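Local coordinates for CELL WALL surface anchor family protein (Streptococcus pneumoniae, PDB 3ZGH) that binds keratin 10 as the basic adhesin domain of a serine-rich repeat surface protein with an MSCRAMM-type fold, probably contributing to pneumococcal virulence, at residues Val64-Pro69 against Phe147-Gly152; Lys70-Gly75 against Asp115-Gln120. All blocks are in the same frame, centred on the assembly; numbering follows the deposited sequence.

Contact 1 of 2, residues Val64-Pro69 against Phe147-Gly152; sequences VTYVNP and FFAKKG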
loop_
_atom_site.group_PDB
_atom_site.type_symbol
_atom_site.label_atom_id
_atom_site.label_comp_id
_atom_site.label_asym_id
_atom_site.label_seq_id
_atom_site.Cartn_x
_atom_site.Cartn_y
_atom_site.Cartn_z
ATOM N N VAL A 64 0.978 1.933 4.789
ATOM C CA VAL A 64 1.216 0.991 5.874
ATOM C C VAL A 64 1.568 1.811 7.108
ATOM O O VAL A 64 2.349 2.751 7.019
ATOM C CB VAL A 64 2.357 0.031 5.500
ATOM C CG1 VAL A 64 2.884 -0.740 6.739
ATOM C CG2 VAL A 64 1.874 -0.933 4.427
ATOM N N THR A 65 0.980 1.483 8.252
ATOM C CA THR A 65 1.131 2.304 9.440
ATOM C C THR A 65 0.798 1.515 10.703
ATOM O O THR A 65 0.054 0.522 10.646
ATOM C CB THR A 65 0.193 3.540 9.363
ATOM O OG1 THR A 65 0.275 4.290 10.578
ATOM C CG2 THR A 65 -1.272 3.147 9.101
ATOM N N TYR A 66 1.326 1.973 11.842
ATOM C CA TYR A 66 0.968 1.396 13.117
ATOM C C TYR A 66 -0.247 2.063 13.741
ATOM O O TYR A 66 -0.688 1.651 14.817
ATOM C CB TYR A 66 2.168 1.414 14.089
ATOM C CG TYR A 66 3.265 0.492 13.616
ATOM C CD1 TYR A 66 3.318 -0.845 14.045
ATOM C CD2 TYR A 66 4.230 0.938 12.699
ATOM C CE1 TYR A 66 4.300 -1.689 13.586
ATOM C CE2 TYR A 66 5.202 0.106 12.238
ATOM C CZ TYR A 66 5.242 -1.206 12.680
ATOM O OH TYR A 66 6.253 -2.022 12.229
ATOM N N VAL A 67 -0.798 3.076 13.068
ATOM C CA VAL A 67 -2.017 3.747 13.529
ATOM C C VAL A 67 -3.248 2.980 13.015
ATOM O O VAL A 67 -3.387 2.737 11.813
ATOM C CB VAL A 67 -2.092 5.211 13.001
ATOM C CG1 VAL A 67 -3.416 5.912 13.443
ATOM C CG2 VAL A 67 -0.877 6.024 13.494
ATOM N N ASN A 68 -4.113 2.576 13.935
ATOM C CA ASN A 68 -5.343 1.885 13.576
ATOM C C ASN A 68 -6.272 2.823 12.798
ATOM O O ASN A 68 -6.724 3.830 13.341
ATOM C CB ASN A 68 -6.066 1.412 14.850
ATOM C CG ASN A 68 -7.295 0.550 14.519
ATOM O OD1 ASN A 68 -7.905 0.704 13.445
ATOM N ND2 ASN A 68 -7.602 -0.409 15.387
ATOM N N PRO A 69 -6.570 2.511 11.529
ATOM C CA PRO A 69 -7.344 3.495 10.761
ATOM C C PRO A 69 -8.750 3.688 11.305
ATOM O O PRO A 69 -9.395 4.695 11.007
ATOM C CB PRO A 69 -7.430 2.888 9.360
ATOM C CG PRO A 69 -6.347 1.830 9.294
ATOM C CD PRO A 69 -6.136 1.354 10.722
ATOM N N PHE A 147 11.648 5.917 14.215
ATOM C CA PHE A 147 11.361 7.253 14.777
ATOM C C PHE A 147 10.177 7.937 14.066
ATOM O O PHE A 147 9.480 8.762 14.675
ATOM C CB PHE A 147 12.596 8.182 14.825
ATOM C CG PHE A 147 13.225 8.407 13.501
ATOM C CD1 PHE A 147 12.693 9.332 12.612
ATOM C CD2 PHE A 147 14.344 7.686 13.130
ATOM C CE1 PHE A 147 13.269 9.522 11.362
ATOM C CE2 PHE A 147 14.935 7.869 11.899
ATOM C CZ PHE A 147 14.397 8.785 11.000
ATOM N N PHE A 148 9.913 7.595 12.801
ATOM C CA PHE A 148 8.703 8.095 12.131
ATOM C C PHE A 148 7.446 7.296 12.559
ATOM O O PHE A 148 6.374 7.877 12.823
ATOM C CB PHE A 148 8.849 8.035 10.599
ATOM C CG PHE A 148 9.697 9.155 9.999
ATOM C CD1 PHE A 148 9.732 10.424 10.567
ATOM C CD2 PHE A 148 10.435 8.931 8.836
ATOM C CE1 PHE A 148 10.481 11.440 9.980
ATOM C CE2 PHE A 148 11.187 9.934 8.261
ATOM C CZ PHE A 148 11.218 11.194 8.834
ATOM N N ALA A 149 7.565 5.971 12.597
ATOM C CA ALA A 149 6.431 5.105 12.961
ATOM C C ALA A 149 5.880 5.536 14.318
ATOM O O ALA A 149 4.671 5.563 14.537
ATOM C CB ALA A 149 6.885 3.650 13.004
ATOM N N LYS A 150 6.781 5.918 15.217
ATOM C CA LYS A 150 6.411 6.248 16.585
ATOM C C LYS A 150 5.735 7.613 16.703
ATOM O O LYS A 150 5.147 7.930 17.747
ATOM C CB LYS A 150 7.638 6.198 17.489
ATOM C CG LYS A 150 8.197 4.805 17.681
ATOM C CD LYS A 150 9.626 4.852 18.254
ATOM C CE LYS A 150 9.607 4.916 19.759
ATOM N NZ LYS A 150 10.993 4.862 20.322
ATOM N N LYS A 151 5.820 8.418 15.648
ATOM C CA LYS A 151 5.083 9.668 15.587
ATOM C C LYS A 151 3.692 9.454 14.969
ATOM O O LYS A 151 2.942 10.407 14.802
ATOM C CB LYS A 151 5.842 10.716 14.758
ATOM C CG LYS A 151 7.183 11.237 15.406
ATOM C CD LYS A 151 7.861 12.240 14.473
ATOM C CE LYS A 151 9.267 12.649 14.943
ATOM N NZ LYS A 151 9.244 13.496 16.169
ATOM N N GLY A 152 3.347 8.225 14.610
ATOM C CA GLY A 152 2.042 7.989 13.989
ATOM C C GLY A 152 2.100 8.175 12.478
ATOM O O GLY A 152 1.066 8.332 11.841
HETATM O O HOH W 1 -0.197 6.961 9.873
HETATM O O HOH W 2 2.802 4.552 12.569
#
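Tyr66 and Val67 meet the turn that ends the short helix 146-149, one through a ring and the other through a single methyl. The tyrosine ring presents its CD2-CE2 side to the methyl of Ala149, with CD2 3.8 Å from CB, and the methyl comes in obliquely. A chi1 of -67° sets CG opposite the carbonyl carbon and beside the backbone N, and from there the ring runs past Ala149 to a polar anchor beyond the contact, a hydrogen bond between its OH group and Asp38. Met80 touches both Tyr66 and Ala149, while Ile45 and Ile86 also touch the Tyr66 side chain. Val67 divides its branches: with CG1 anti to the backbone N (chi1 178°), CG2 is turned to Gly152, lying 3.4 Å from its carbonyl O and 3.6 Å from its CA.

The two segments thus join the exit of strand 57-65, in the antiparallel sheet, to a Schellman motif in which Gly152, at a positive phi, closes the helix before strand 154-162, the neighbour of 57-65 in that sheet. An ST turn shapes the opposing corner. Thr65 OG1 accepts the N-H of Val67 at 3.0 Å in a nearly straight bond of 169°.

Two ordered waters make the polar links between the segments. One joins Thr65 OG1 to Gly152 O, donating to that carbonyl at 2.7 Å; the other accepts from Tyr66 N and donates to Ala149 O at 2.9 Å, lying at the ring edge of Tyr66 in its plane. Three backbone atoms of this buried contact, Tyr66 N, Ala149 O and Gly152 O, are thus bonded by water, while Thr65 OG1 has a further, weak hydrogen bond with Tyr153 O.

Contact 2 of 2, residues Lys70-Gly75 against Asp115-Gln120; sequences KTNDLG and DKNGRQ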
loop_
_atom_site.group_PDB
_atom_site.type_symbol
_atom_site.label_atom_id
_atom_site.label_comp_id
_atom_site.label_asym_id
_atom_site.label_seq_id
_atom_site.Cartn_x
_atom_site.Cartn_y
_atom_site.Cartn_z
ATOM N N LYS A 70 -9.242 2.742 12.097
ATOM C CA LYS A 70 -10.615 2.846 12.606
ATOM C C LYS A 70 -10.734 3.935 13.674
ATOM O O LYS A 70 -11.763 4.593 13.793
ATOM C CB LYS A 70 -11.059 1.491 13.177
ATOM C CG LYS A 70 -12.371 1.527 13.972
ATOM C CD LYS A 70 -13.554 1.657 13.075
ATOM C CE LYS A 70 -14.869 1.585 13.901
ATOM N NZ LYS A 70 -16.048 2.002 13.073
ATOM N N THR A 71 -9.688 4.099 14.473
ATOM C CA THR A 71 -9.710 4.990 15.618
ATOM C C THR A 71 -8.749 6.171 15.447
ATOM O O THR A 71 -8.807 7.145 16.212
ATOM C CB THR A 71 -9.212 4.253 16.878
ATOM O OG1 THR A 71 -7.840 3.852 16.685
ATOM C CG2 THR A 71 -10.077 3.030 17.189
ATOM N N ASN A 72 -7.821 6.047 14.501
ATOM C CA ASN A 72 -6.727 7.002 14.404
ATOM C C ASN A 72 -5.855 7.064 15.642
ATOM O O ASN A 72 -5.212 8.078 15.890
ATOM C CB ASN A 72 -7.268 8.396 14.097
ATOM C CG ASN A 72 -6.479 9.088 13.013
ATOM O OD1 ASN A 72 -5.902 10.156 13.237
ATOM N ND2 ASN A 72 -6.437 8.481 11.827
ATOM N N ASP A 73 -5.829 5.992 16.429
ATOM C CA ASP A 73 -4.947 5.897 17.588
ATOM C C ASP A 73 -3.749 5.005 17.246
ATOM O O ASP A 73 -3.907 3.934 16.635
ATOM C CB ASP A 73 -5.675 5.281 18.784
ATOM C CG ASP A 73 -6.807 6.162 19.320
ATOM O OD1 ASP A 73 -6.727 7.404 19.152
ATOM O OD2 ASP A 73 -7.767 5.599 19.921
ATOM N N LEU A 74 -2.560 5.466 17.615
ATOM C CA LEU A 74 -1.338 4.696 17.453
ATOM C C LEU A 74 -1.291 3.594 18.522
ATOM O O LEU A 74 -1.487 3.877 19.699
ATOM C CB LEU A 74 -0.114 5.620 17.627
ATOM C CG LEU A 74 1.268 4.987 17.521
ATOM C CD1 LEU A 74 1.488 4.298 16.149
ATOM C CD2 LEU A 74 2.367 6.037 17.745
ATOM N N GLY A 75 -1.000 2.358 18.110
ATOM C CA GLY A 75 -0.778 1.274 19.055
ATOM C C GLY A 75 0.434 1.567 19.936
ATOM O O GLY A 75 1.189 2.505 19.686
ATOM N N ASP A 115 1.745 11.888 7.549
ATOM C CA ASP A 115 1.459 12.031 8.963
ATOM C C ASP A 115 0.146 11.331 9.301
ATOM O O ASP A 115 -0.476 10.701 8.449
ATOM C CB ASP A 115 1.482 13.509 9.412
ATOM C CG ASP A 115 0.311 14.336 8.865
ATOM O OD1 ASP A 115 -0.747 13.782 8.475
ATOM O OD2 ASP A 115 0.451 15.582 8.862
ATOM N N LYS A 116 -0.254 11.428 10.553
ATOM C CA LYS A 116 -1.443 10.742 11.054
ATOM C C LYS A 116 -2.729 11.095 10.270
ATOM O O LYS A 116 -3.647 10.292 10.173
ATOM C CB LYS A 116 -1.603 11.092 12.538
ATOM C CG LYS A 116 -2.452 10.137 13.324
ATOM C CD LYS A 116 -2.222 10.333 14.818
ATOM C CE LYS A 116 -3.515 10.610 15.553
ATOM N NZ LYS A 116 -3.340 10.473 17.033
ATOM N N ASN A 117 -2.792 12.296 9.717
ATOM C CA ASN A 117 -3.957 12.723 8.960
ATOM C C ASN A 117 -3.771 12.527 7.464
ATOM O O ASN A 117 -4.544 13.045 6.665
ATOM C CB ASN A 117 -4.251 14.190 9.237
ATOM C CG ASN A 117 -4.287 14.498 10.706
ATOM O OD1 ASN A 117 -3.557 15.365 11.190
ATOM N ND2 ASN A 117 -5.122 13.768 11.439
ATOM N N GLY A 118 -2.729 11.799 7.080
ATOM C CA GLY A 118 -2.539 11.470 5.687
ATOM C C GLY A 118 -1.835 12.550 4.895
ATOM O O GLY A 118 -1.684 12.417 3.690
ATOM N N ARG A 119 -1.384 13.600 5.558
ATOM C CA ARG A 119 -0.669 14.688 4.879
ATOM C C ARG A 119 0.794 14.336 4.633
ATOM O O ARG A 119 1.446 13.774 5.500
ATOM C CB ARG A 119 -0.727 15.958 5.727
ATOM C CG ARG A 119 -1.574 17.059 5.127
ATOM C CD ARG A 119 -1.745 18.214 6.107
ATOM N NE ARG A 119 -2.727 17.902 7.146
ATOM C CZ ARG A 119 -4.042 18.062 7.010
ATOM N NH1 ARG A 119 -4.551 18.534 5.876
ATOM N NH2 ARG A 119 -4.854 17.748 8.011
ATOM N N GLN A 120 1.317 14.685 3.465
ATOM C CA GLN A 120 2.704 14.367 3.134
ATOM C C GLN A 120 3.703 15.073 4.056
ATOM O O GLN A 120 3.598 16.266 4.301
ATOM C CB GLN A 120 3.034 14.681 1.670
ATOM C CG GLN A 120 4.476 14.337 1.327
ATOM C CD GLN A 120 4.888 14.750 -0.080
ATOM O OE1 GLN A 120 5.931 15.405 -0.272
ATOM N NE2 GLN A 120 4.090 14.350 -1.072
HETATM O O HOH W 3 -2.338 8.170 18.969
#
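Asn72 and Lys116 make nearly all of this surface contact, much of it through the lysine's carbon chain. The aliphatic part of the lysine passes across the asparagine side chain at a slant, with CG 3.5 Å and CE 3.4 Å from Asn72 OD1. Its first torsion places CG anti to the backbone N (chi1 -160°), sending the chain toward Asn72, and a bend at chi3 of 125° then carries the end past the amide to the backbone carbonyl. There CE comes within 3.1 Å of Asn72 O.

The polar approaches between the two loops are few. Lys116 NZ lies 3.2 Å from Asn72 O. A water accepts from Leu74 N at 3.0 Å and, weakly, from Lys116 NZ. Asp73 and Lys116 carry opposite charges, but Asp73 OD1 and Lys116 NZ are 5.0 Å apart, so any attraction is probably modest.

Within each segment the hydrogen bonds are clear. Asp115 OD1 receives Asn117 N at 2.8 Å and Arg119 N at 3.0 Å, from opposite faces of the carboxylate plane, while Asp73 N donates to Thr71 OG1, an ST turn. The Asn117 N bond makes an Asx turn; the Arg119 N bond is an extra hold on the same oxygen. The Asx turn lies within a type I beta turn, Asp115 to Gly118, in the connection between antiparallel strands 109-114 and 120-131, characteristic of a beta hairpin.

Overall arrangement
The two contacts, with centres about 7 Å apart, lie on the same side of the chain's centre and at similar distances from it, but differ in burial. Contact 1 is buried, joining the end of a main-sheet strand to a helix terminus by apolar touching and water bridges; contact 2 lies at the surface, where a lysine chain rests on an asparagine and the clear side-chain hydrogen bonds stay within each loop. Strands 67-68 and 73-74, one from each contact, pair, weakly bonded, as a small antiparallel sheet, with a probable hydrogen bond from Asn68 N to Asp73 O at 3.0 Å. Leu74 packs against Tyr66, linking the two contacts.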